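Anti-sigma-I factor RsgI3 (Clostridium thermocellum, PDB 6QE7) probably holds the sigma factor SigI3 inactive until its extracellular tandem PA14 domains, the part in this structure, bind plant cell-wall polysaccharide such as pectin. Local coordinates at residues F178-D183 and A267-L272; V215-V220 and G237-N242. One frame throughout, in Å; residues are numbered along the deposited sequence.

Interaction 1: residues F178-D183 and A267-L272; sequences FNWDKD and AFIKLL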
# COMPACT_ATOMS: atom_id res chain seq x y z
N PHE A 178 -11.75 22.24 -0.64
CA PHE A 178 -11.83 23.37 -1.60
C PHE A 178 -13.06 24.21 -1.29
O PHE A 178 -14.19 23.68 -1.09
CB PHE A 178 -11.81 22.85 -3.04
CG PHE A 178 -10.48 22.30 -3.47
CD1 PHE A 178 -9.41 23.15 -3.73
CD2 PHE A 178 -10.28 20.93 -3.60
CE1 PHE A 178 -8.21 22.65 -4.20
CE2 PHE A 178 -9.07 20.41 -4.04
CZ PHE A 178 -8.02 21.28 -4.30
N ASN A 179 -12.80 25.49 -1.10
CA ASN A 179 -13.81 26.58 -1.06
C ASN A 179 -13.48 27.46 -2.28
O ASN A 179 -12.54 28.31 -2.19
CB ASN A 179 -13.81 27.28 0.29
CG ASN A 179 -14.68 28.52 0.31
OD1 ASN A 179 -15.82 28.54 -0.14
ND2 ASN A 179 -14.16 29.58 0.89
N TRP A 180 -14.08 27.19 -3.43
CA TRP A 180 -13.70 27.95 -4.66
C TRP A 180 -14.42 29.30 -4.74
O TRP A 180 -13.76 30.24 -5.23
CB TRP A 180 -13.91 27.10 -5.89
CG TRP A 180 -12.84 26.07 -6.05
CD1 TRP A 180 -11.50 26.27 -6.15
CD2 TRP A 180 -13.05 24.66 -6.11
NE1 TRP A 180 -10.86 25.07 -6.30
CE2 TRP A 180 -11.79 24.08 -6.32
CE3 TRP A 180 -14.17 23.84 -6.01
CZ2 TRP A 180 -11.64 22.69 -6.43
CZ3 TRP A 180 -14.03 22.48 -6.12
CH2 TRP A 180 -12.77 21.91 -6.35
N ASP A 181 -15.61 29.48 -4.16
CA ASP A 181 -16.03 30.83 -3.68
C ASP A 181 -16.17 31.76 -4.89
O ASP A 181 -15.57 32.86 -4.80
CB ASP A 181 -14.94 31.52 -2.83
CG ASP A 181 -15.25 31.87 -1.38
OD1 ASP A 181 -16.32 31.46 -0.86
OD2 ASP A 181 -14.38 32.53 -0.76
N LYS A 182 -16.73 31.21 -5.99
CA LYS A 182 -17.13 31.86 -7.28
C LYS A 182 -15.99 31.93 -8.32
O LYS A 182 -16.38 32.09 -9.50
CB LYS A 182 -17.71 33.27 -7.09
CG LYS A 182 -18.96 33.52 -7.92
CD LYS A 182 -20.07 32.52 -7.58
CE LYS A 182 -20.92 32.14 -8.77
NZ LYS A 182 -21.98 31.15 -8.47
N ASP A 183 -14.69 31.88 -7.95
CA ASP A 183 -13.53 31.80 -8.89
C ASP A 183 -13.33 30.34 -9.27
O ASP A 183 -12.55 29.64 -8.61
CB ASP A 183 -12.24 32.37 -8.28
CG ASP A 183 -12.53 33.59 -7.41
OD1 ASP A 183 -12.96 33.41 -6.23
OD2 ASP A 183 -12.36 34.71 -7.94
N ALA A 267 -18.54 27.14 -5.76
CA ALA A 267 -18.20 25.70 -5.64
C ALA A 267 -17.49 25.48 -4.30
O ALA A 267 -16.66 26.32 -3.92
CB ALA A 267 -17.35 25.23 -6.77
N PHE A 268 -17.77 24.36 -3.66
CA PHE A 268 -17.20 23.98 -2.35
C PHE A 268 -17.25 22.47 -2.26
O PHE A 268 -18.33 21.95 -2.48
CB PHE A 268 -18.06 24.57 -1.23
CG PHE A 268 -17.55 24.52 0.18
CD1 PHE A 268 -17.69 23.37 0.94
CD2 PHE A 268 -16.99 25.65 0.78
CE1 PHE A 268 -17.25 23.34 2.26
CE2 PHE A 268 -16.57 25.62 2.11
CZ PHE A 268 -16.72 24.47 2.85
N ILE A 269 -16.15 21.84 -1.89
CA ILE A 269 -16.20 20.42 -1.43
C ILE A 269 -15.05 20.13 -0.45
O ILE A 269 -13.86 20.45 -0.75
CB ILE A 269 -16.20 19.49 -2.65
CG1 ILE A 269 -16.22 18.01 -2.21
CG2 ILE A 269 -15.02 19.86 -3.54
CD1 ILE A 269 -16.41 17.06 -3.30
N LYS A 270 -15.41 19.59 0.71
CA LYS A 270 -14.45 19.03 1.72
C LYS A 270 -14.76 17.54 1.87
O LYS A 270 -15.96 17.23 1.84
CB LYS A 270 -14.59 19.72 3.08
CG LYS A 270 -14.17 21.19 3.16
CD LYS A 270 -14.60 21.90 4.46
CE LYS A 270 -13.84 23.18 4.81
NZ LYS A 270 -13.40 23.99 3.63
N LEU A 271 -13.73 16.67 2.03
CA LEU A 271 -13.89 15.23 2.42
C LEU A 271 -13.29 15.11 3.81
O LEU A 271 -12.12 15.53 4.00
CB LEU A 271 -13.24 14.27 1.41
CG LEU A 271 -13.28 12.78 1.75
CD1 LEU A 271 -14.69 12.22 1.61
CD2 LEU A 271 -12.31 12.00 0.92
N LEU A 272 -14.13 14.72 4.76
CA LEU A 272 -13.73 14.53 6.16
C LEU A 272 -13.83 13.05 6.50
O LEU A 272 -14.64 12.38 5.87
CB LEU A 272 -14.69 15.34 7.03
CG LEU A 272 -14.71 16.82 6.64
CD1 LEU A 272 -16.00 17.18 5.91
CD2 LEU A 272 -14.49 17.70 7.86
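An antiparallel strand pair in the second PA14 domain joins strand 177-179 to the start of strand 268-274. F178 and I269 form the hydrogen-bonded pair. F178 N donates to I269 O at 2.8 Å, nearly straight at 167° but from above the carbonyl plane. I269 N returns a bond to F178 O, in the carbonyl plane. Next, W180 N donates a hydrogen bond to A267 O at 2.8 Å. D181 N adds a weak second bond to that oxygen as a type I' turn, W180 to D183, begins.

N179 and F268 are the non-hydrogen-bonded pair. N179 CG is anti to its backbone N (chi1 172°), which carries the amide toward F268, with OD1 at the ring edge, 3.3 Å from F268 CD2. The amide is tilted 59° to the ring, and F178 O lies over one ring face. On the other side of the sheet, the W180 indole takes A267 CB at its edge, 3.6 Å from CE3. Its CZ3 meets I269 CG2 at 3.8 Å, and F178 CB lies over one indole face.

W198 (strand 193-202) and Y260 (strand 254-263) pack on the F178/I269 side from the second sheet of the beta sandwich. Strand 208-216 flanks strand 268-274.

Interaction 2: residues V215-V220 and G237-N242; sequences VANGGV and GKEAEN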
# COMPACT_ATOMS: atom_id res chain seq x y z
N VAL A 215 -19.05 17.67 2.75
CA VAL A 215 -19.65 19.02 2.79
C VAL A 215 -19.45 19.59 1.39
O VAL A 215 -18.29 19.74 0.95
CB VAL A 215 -19.05 19.95 3.87
CG1 VAL A 215 -19.74 21.34 3.86
CG2 VAL A 215 -19.20 19.35 5.22
N ALA A 216 -20.56 19.90 0.70
CA ALA A 216 -20.49 20.20 -0.73
C ALA A 216 -21.59 21.17 -1.19
O ALA A 216 -22.74 20.91 -0.87
CB ALA A 216 -20.64 18.88 -1.40
N ASN A 217 -21.26 22.07 -2.10
CA ASN A 217 -22.23 23.01 -2.75
C ASN A 217 -22.90 22.39 -3.99
O ASN A 217 -23.78 23.03 -4.58
CB ASN A 217 -21.54 24.33 -3.08
CG ASN A 217 -21.35 25.23 -1.87
OD1 ASN A 217 -21.65 24.84 -0.74
ND2 ASN A 217 -20.85 26.44 -2.10
N GLY A 218 -22.56 21.18 -4.38
CA GLY A 218 -23.13 20.54 -5.58
C GLY A 218 -23.31 19.06 -5.33
O GLY A 218 -23.63 18.69 -4.20
N GLY A 219 -23.22 18.26 -6.36
CA GLY A 219 -23.39 16.80 -6.25
C GLY A 219 -22.07 16.10 -5.89
O GLY A 219 -21.00 16.52 -6.42
N VAL A 220 -22.16 15.02 -5.10
CA VAL A 220 -20.98 14.20 -4.69
C VAL A 220 -21.30 12.72 -4.86
O VAL A 220 -22.45 12.28 -4.64
CB VAL A 220 -20.57 14.49 -3.24
CG1 VAL A 220 -19.89 15.83 -3.14
CG2 VAL A 220 -21.73 14.43 -2.29
N GLY A 237 -28.13 21.96 -2.44
CA GLY A 237 -28.07 22.70 -1.17
C GLY A 237 -26.66 23.22 -0.96
O GLY A 237 -25.70 22.53 -1.41
N LYS A 238 -26.53 24.39 -0.36
CA LYS A 238 -25.23 25.00 0.01
C LYS A 238 -24.66 24.14 1.15
O LYS A 238 -25.43 23.70 2.01
CB LYS A 238 -25.38 26.47 0.44
CG LYS A 238 -24.18 27.03 1.20
CD LYS A 238 -24.12 28.55 1.37
CE LYS A 238 -22.76 29.00 1.86
NZ LYS A 238 -22.32 30.28 1.27
N GLU A 239 -23.37 23.83 1.12
CA GLU A 239 -22.72 23.00 2.17
C GLU A 239 -23.68 21.90 2.65
O GLU A 239 -23.84 21.79 3.87
CB GLU A 239 -22.23 23.90 3.31
CG GLU A 239 -21.19 24.88 2.79
CD GLU A 239 -20.66 25.88 3.79
OE1 GLU A 239 -20.57 25.51 4.98
OE2 GLU A 239 -20.36 27.00 3.38
N ALA A 240 -24.31 21.16 1.73
CA ALA A 240 -25.08 19.94 2.08
C ALA A 240 -24.08 18.89 2.61
O ALA A 240 -22.93 18.80 2.04
CB ALA A 240 -25.83 19.38 0.88
N GLU A 241 -24.51 18.16 3.65
CA GLU A 241 -23.72 17.13 4.40
C GLU A 241 -24.24 15.75 4.05
O GLU A 241 -25.45 15.56 4.05
CB GLU A 241 -23.80 17.43 5.89
CG GLU A 241 -23.07 18.74 6.18
CD GLU A 241 -23.55 19.48 7.41
OE1 GLU A 241 -23.76 18.78 8.41
OE2 GLU A 241 -23.71 20.75 7.37
N ASN A 242 -23.32 14.87 3.68
CA ASN A 242 -23.56 13.43 3.48
C ASN A 242 -22.54 12.69 4.32
O ASN A 242 -21.50 13.28 4.57
CB ASN A 242 -23.49 13.07 2.00
CG ASN A 242 -24.64 13.74 1.27
OD1 ASN A 242 -24.52 14.91 0.92
ND2 ASN A 242 -25.79 13.07 1.28
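N217 OD1 accepts a hydrogen bond from E239 N at 2.7 Å. The bond is nearly straight, 170°, and lies in the plane of the amide carbonyl. N217 CG stands anti to its own carbonyl carbon (chi1 -77°), and this brings OD1 across to segment 237-242. The E239 side chain runs alongside in the same direction. Its CG is 3.6 Å from N217 OD1, and its carboxylate is nearly coplanar with the amide, 17° apart.

One step back, A216 and A240 form a hydrogen-bonded pair. A216 N donates to A240 O at 2.9 Å, in the carbonyl plane. The return bond from A240 N to A216 O is weak. V215 and E241 follow as a non-hydrogen-bonded pair. The two branches of V215 divide the work: CG1 meets E239 CB at 3.6 Å, and CG2 lies beside E241 CG at 4.0 Å.

This is the antiparallel pairing of strands 208-216 and 240-248 in the second PA14 domain, at the end where strand 208-216 runs out and strand 240-248 begins. E239 directly precedes the latter strand.

Further out, N217 ND2 bonds to P266 O, so both ends of the buried amide are held. G218 O accepts from N235 ND2. N242 OD1 is bonded by N232 ND2, and the N242 side chain also touches I230 of strand 227-232.

In the fold
The strand pairings of both interactions lie in the five-stranded antiparallel sheet of the second PA14 domain. The centres of interactions 1 and 2 are about 10 Å apart. Strand 268-274 of interaction 1 neighbours strand 208-216 of interaction 2, so the order across the sheet is 177-179, 268-274, 208-216, 240-248. Probable backbone hydrogen bonds, K270 N to V215 O and N217 N to F268 O, join the two. F268 packs on V215. V220, on strand 219-224 of the other sheet, meets I269 across the interface. Along the chain, interaction 2 is nested inside the loop closed by interaction 1. Together they join four sequence-separated strands side by side in one half of the tandem sensing region.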